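Local atomic coordinates of C alpha-dehydrogenase (Sphingobium sp. SYK-6, PDB entry 4YAC), a protein that binds NADH and, as a short-chain dehydrogenase/reductase, probably catalyses NAD-dependent oxidation of an alcohol in the lignin beta-aryl ether cleavage pathway. Residues A[114-119]-A[158-163]; A[141-146]-A[184-189]. One frame throughout, in Å; residues are numbered along the deposited sequence.

Contact 1. Residues A[114-119]-A[158-163]; sequences VNVNGV and CTTKYA
Asn115 and Thr160 carry the polar part of this helix pair. The amide nitrogen ND2 of Asn115 donates to OG1 of Thr160 at 3.1 Å along a nearly straight N-H line (165°), and the hydroxyl oxygen lies almost in the amide plane. Thr160 holds OG1 between its own backbone N and carbonyl carbon (chi1 69°), where it is also hydrogen-bonded to Tyr157 O. OD1 of Asn115 turns to Val94 N, so both ends of the amide are engaged and its rotation is fixed.

A water makes the second polar link: it donates to Asn115 O (2.8 Å) and accepts from NZ of Lys161 (2.8 Å). The CB of Lys161 points away from helix 105-133, but a bend at chi2 brings the chain back, with CE 4.1 Å from Asn115 ND2.

The apolar part of the contact is small. CG2 of Val116 packs on CB of Thr160 (3.6 Å) and, like CG1, lies 4.0 Å from CB of Ala163. The axes of the two short segments approach to 8.8 Å at 26°, consistent with the small side chains between them.

Helix 105-133 widens into a pi-type turn at 114-117. Such a turn, with the backbone carbonyl of the asparagine reaching a YxxxK lysine through water, is characteristic of the SDR active site; Asn115, Tyr157 and Lys161, together with Ser144, are consistent with the family's Asn-Ser-Tyr-Lys tetrad.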
loop_
_atom_site.group_PDB
_atom_site.type_symbol
_atom_site.label_atom_id
_atom_site.label_comp_id
_atom_site.label_asym_id
_atom_site.label_seq_id
_atom_site.Cartn_x
_atom_site.Cartn_y
_atom_site.Cartn_z
ATOM N N VAL A 114 -1.349 10.784 -9.446
ATOM C CA VAL A 114 0.037 10.795 -9.928
ATOM C C VAL A 114 0.845 9.641 -9.347
ATOM O O VAL A 114 1.524 8.927 -10.080
ATOM C CB VAL A 114 0.760 12.113 -9.582
ATOM C CG1 VAL A 114 2.205 12.087 -10.092
ATOM C CG2 VAL A 114 0.021 13.294 -10.174
ATOM N N ASN A 115 0.774 9.459 -8.034
ATOM C CA ASN A 115 1.663 8.516 -7.365
ATOM C C ASN A 115 1.267 7.058 -7.557
ATOM O O ASN A 115 2.131 6.180 -7.548
ATOM C CB ASN A 115 1.736 8.827 -5.869
ATOM C CG ASN A 115 2.415 10.152 -5.579
ATOM O OD1 ASN A 115 2.809 10.884 -6.494
ATOM N ND2 ASN A 115 2.555 10.470 -4.296
ATOM N N VAL A 116 -0.028 6.790 -7.717
ATOM C CA VAL A 116 -0.486 5.416 -7.872
ATOM C C VAL A 116 -0.945 5.165 -9.305
ATOM O O VAL A 116 -0.387 4.306 -9.985
ATOM C CB VAL A 116 -1.617 5.066 -6.894
ATOM C CG1 VAL A 116 -1.918 3.569 -6.959
ATOM C CG2 VAL A 116 -1.228 5.451 -5.477
ATOM N N ASN A 117 -1.950 5.896 -9.777
ATOM C CA ASN A 117 -2.432 5.677 -11.137
ATOM C C ASN A 117 -1.359 5.958 -12.182
ATOM O O ASN A 117 -1.320 5.288 -13.204
ATOM C CB ASN A 117 -3.671 6.526 -11.436
ATOM C CG ASN A 117 -4.948 5.915 -10.890
ATOM O OD1 ASN A 117 -5.079 4.694 -10.793
ATOM N ND2 ASN A 117 -5.903 6.767 -10.541
ATOM N N GLY A 118 -0.487 6.932 -11.937
ATOM C CA GLY A 118 0.579 7.224 -12.888
ATOM C C GLY A 118 1.507 6.037 -13.074
ATOM O O GLY A 118 1.977 5.763 -14.189
ATOM N N VAL A 119 1.770 5.329 -11.980
ATOM C CA VAL A 119 2.616 4.139 -12.013
ATOM C C VAL A 119 1.864 2.976 -12.655
ATOM O O VAL A 119 2.415 2.265 -13.501
ATOM C CB VAL A 119 3.085 3.744 -10.597
ATOM C CG1 VAL A 119 3.895 2.450 -10.631
ATOM C CG2 VAL A 119 3.905 4.865 -9.977
ATOM N N CYS A 158 1.910 8.538 2.331
ATOM C CA CYS A 158 2.206 7.195 2.813
ATOM C C CYS A 158 1.278 6.167 2.179
ATOM O O CYS A 158 1.722 5.097 1.755
ATOM C CB CYS A 158 2.086 7.160 4.341
ATOM S SG CYS A 158 2.241 5.530 5.104
ATOM N N THR A 159 -0.007 6.499 2.100
ATOM C CA THR A 159 -0.979 5.608 1.483
ATOM C C THR A 159 -0.565 5.296 0.041
ATOM O O THR A 159 -0.587 4.137 -0.366
ATOM C CB THR A 159 -2.397 6.206 1.503
ATOM O OG1 THR A 159 -2.789 6.442 2.861
ATOM C CG2 THR A 159 -3.392 5.245 0.877
ATOM N N THR A 160 -0.161 6.316 -0.714
ATOM C CA THR A 160 0.208 6.103 -2.119
ATOM C C THR A 160 1.472 5.267 -2.266
ATOM O O THR A 160 1.599 4.500 -3.215
ATOM C CB THR A 160 0.423 7.433 -2.901
ATOM O OG1 THR A 160 1.600 8.113 -2.444
ATOM C CG2 THR A 160 -0.791 8.345 -2.789
ATOM N N LYS A 161 2.409 5.403 -1.336
ATOM C CA LYS A 161 3.680 4.708 -1.472
ATOM C C LYS A 161 3.555 3.255 -1.020
ATOM O O LYS A 161 4.195 2.367 -1.585
ATOM C CB LYS A 161 4.775 5.453 -0.699
ATOM C CG LYS A 161 5.081 6.841 -1.279
ATOM C CD LYS A 161 5.563 6.770 -2.728
ATOM C CE LYS A 161 5.819 8.145 -3.326
ATOM N NZ LYS A 161 6.258 8.039 -4.750
ATOM N N TYR A 162 2.710 2.997 -0.028
ATOM C CA TYR A 162 2.375 1.623 0.310
ATOM C C TYR A 162 1.748 0.945 -0.904
ATOM O O TYR A 162 2.077 -0.195 -1.233
ATOM C CB TYR A 162 1.417 1.570 1.504
ATOM C CG TYR A 162 2.101 1.341 2.831
ATOM C CD1 TYR A 162 2.768 2.373 3.476
ATOM C CD2 TYR A 162 2.063 0.098 3.451
ATOM C CE1 TYR A 162 3.388 2.172 4.689
ATOM C CE2 TYR A 162 2.681 -0.111 4.663
ATOM C CZ TYR A 162 3.341 0.928 5.277
ATOM O OH TYR A 162 3.954 0.717 6.487
ATOM N N ALA A 163 0.863 1.666 -1.585
ATOM C CA ALA A 163 0.167 1.120 -2.742
ATOM C C ALA A 163 1.140 0.620 -3.802
ATOM O O ALA A 163 1.045 -0.527 -4.230
ATOM C CB ALA A 163 -0.766 2.160 -3.341
HETATM O O HOH W 1 4.772 6.722 -6.774
#

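Contact 2. Residues A[141-146]-A[184-189]; sequences ITASMS and LLCPGG
Ile141 with Leu184 and Thr142 with Leu185 pair the two parallel strands of a beta-alpha-beta unit of the Rossmann-type sheet, at the C-terminal ends of the strands, where SDR enzymes place their active site. Ile141 O accepts from Leu185 N (3.0 Å) and Leu185 O from Ala143 N (2.8 Å). Beyond the strands the chains stay coupled: Met145 N donates to Pro187 O (2.9 Å), tilted 25° from the carbonyl plane.

On one face CD1 of Leu184 tucks against CB of Ala143 (3.8 Å) and CG2 of Ile141. On the other, Thr142 and Leu185 lie side by side, while the Thr142 methyl CG2 meets CG and CD of Pro187, both at 3.9 Å, the two side chains crossing at about a right angle; Thr142 OG1 bonds to Thr91. Further on, Met145, bent at chi2 and chi3, sets SD 4.0 Å from Cys186 CB.

Ser144, with OG anti to its backbone N (chi1 164°), accepts from Ser146 N at 2.9 Å, an ST turn. That bond, near-straight at 168°, holds OG in place; the Ser144 side chain touches Tyr157 and Lys161, consistent with the tetrad serine of SDR enzymes. Ser144 N and Cys186 O are buried without a partner, so the backbone pairing is incomplete where strands give way to loops.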
loop_
_atom_site.group_PDB
_atom_site.type_symbol
_atom_site.label_atom_id
_atom_site.label_comp_id
_atom_site.label_asym_id
_atom_site.label_seq_id
_atom_site.Cartn_x
_atom_site.Cartn_y
_atom_site.Cartn_z
ATOM N N ILE A 141 10.150 0.825 -9.973
ATOM C CA ILE A 141 9.183 1.671 -9.297
ATOM C C ILE A 141 9.921 2.398 -8.188
ATOM O O ILE A 141 10.580 1.770 -7.354
ATOM C CB ILE A 141 7.999 0.859 -8.731
ATOM C CG1 ILE A 141 7.097 0.397 -9.875
ATOM C CG2 ILE A 141 7.179 1.699 -7.745
ATOM C CD1 ILE A 141 6.063 -0.642 -9.469
ATOM N N THR A 142 9.838 3.726 -8.207
ATOM C CA THR A 142 10.405 4.550 -7.144
ATOM C C THR A 142 9.305 4.918 -6.172
ATOM O O THR A 142 8.426 5.720 -6.486
ATOM C CB THR A 142 11.066 5.828 -7.692
ATOM O OG1 THR A 142 12.043 5.477 -8.682
ATOM C CG2 THR A 142 11.740 6.619 -6.575
ATOM N N ALA A 143 9.351 4.304 -4.997
ATOM C CA ALA A 143 8.398 4.596 -3.940
ATOM C C ALA A 143 9.045 5.560 -2.950
ATOM O O ALA A 143 9.340 6.697 -3.305
ATOM C CB ALA A 143 7.950 3.316 -3.257
ATOM N N SER A 144 9.295 5.093 -1.731
ATOM C CA SER A 144 9.775 5.938 -0.649
ATOM C C SER A 144 9.904 5.083 0.602
ATOM O O SER A 144 9.304 4.011 0.683
ATOM C CB SER A 144 8.810 7.109 -0.413
ATOM O OG SER A 144 9.039 7.735 0.830
ATOM N N MET A 145 10.672 5.544 1.585
ATOM C CA MET A 145 10.690 4.857 2.870
ATOM C C MET A 145 9.343 5.020 3.572
ATOM O O MET A 145 9.067 4.340 4.560
ATOM C CB MET A 145 11.826 5.375 3.752
ATOM C CG MET A 145 13.192 4.799 3.398
ATOM S SD MET A 145 13.248 2.992 3.436
ATOM C CE MET A 145 12.722 2.646 5.115
ATOM N N SER A 146 8.500 5.910 3.051
ATOM C CA SER A 146 7.127 6.029 3.536
ATOM C C SER A 146 6.298 4.807 3.154
ATOM O O SER A 146 5.145 4.685 3.561
ATOM C CB SER A 146 6.465 7.292 2.986
ATOM O OG SER A 146 7.013 8.451 3.586
ATOM N N LEU A 184 12.458 -2.057 -6.738
ATOM C CA LEU A 184 11.726 -1.104 -5.921
ATOM C C LEU A 184 12.708 -0.234 -5.148
ATOM O O LEU A 184 13.359 -0.696 -4.210
ATOM C CB LEU A 184 10.778 -1.828 -4.959
ATOM C CG LEU A 184 9.976 -0.957 -3.993
ATOM C CD1 LEU A 184 9.018 -0.043 -4.746
ATOM C CD2 LEU A 184 9.224 -1.849 -3.022
ATOM N N LEU A 185 12.815 1.023 -5.566
ATOM C CA LEU A 185 13.664 2.004 -4.898
ATOM C C LEU A 185 12.855 2.785 -3.872
ATOM O O LEU A 185 11.789 3.305 -4.191
ATOM C CB LEU A 185 14.279 2.963 -5.919
ATOM C CG LEU A 185 15.062 4.154 -5.361
ATOM C CD1 LEU A 185 16.325 3.698 -4.637
ATOM C CD2 LEU A 185 15.390 5.137 -6.474
ATOM N N CYS A 186 13.374 2.868 -2.651
ATOM C CA CYS A 186 12.719 3.600 -1.572
ATOM C C CYS A 186 13.643 4.667 -0.999
ATOM O O CYS A 186 14.331 4.423 -0.008
ATOM C CB CYS A 186 12.282 2.647 -0.460
ATOM S SG CYS A 186 11.013 1.466 -0.962
ATOM N N PRO A 187 13.665 5.855 -1.624
ATOM C CA PRO A 187 14.483 6.954 -1.100
ATOM C C PRO A 187 14.010 7.416 0.271
ATOM O O PRO A 187 12.847 7.204 0.616
ATOM C CB PRO A 187 14.289 8.067 -2.137
ATOM C CG PRO A 187 13.771 7.384 -3.362
ATOM C CD PRO A 187 12.966 6.235 -2.862
ATOM N N GLY A 188 14.899 8.029 1.045
ATOM C CA GLY A 188 14.496 8.688 2.271
ATOM C C GLY A 188 13.859 10.014 1.915
ATOM O O GLY A 188 12.675 10.073 1.585
ATOM N N GLY A 189 14.647 11.082 1.970
ATOM C CA GLY A 189 14.179 12.383 1.532
ATOM C C GLY A 189 13.247 13.025 2.539
ATOM O O GLY A 189 12.075 13.265 2.249
#

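Overall arrangement
Along the chain the segments alternate: 114-119, 141-146, 158-163, 184-189. Helix 105-133 leads into strand 137-142, then helix 155-174 and strand 180-185, so contact 1 pairs the two helices and contact 2 the two strands, with centres 11 Å apart. Contact 2 starts on two neighbouring strands of the seven-stranded parallel sheet and runs on into the loops at their C-terminal ends. The two touch directly: Lys161 NZ is 3.6 Å from Thr142 O, and Tyr162 CE1 packs 3.3 Å from Ser146 O. Helix 155-174 also faces the second subunit, where Ala163 packs on Ala163 of the other chain. Residues consistent with the SDR tetrad therefore come from both contacts; the bound NADH touches Val114, and the side chain of Asn115 lies about 7 Å from it.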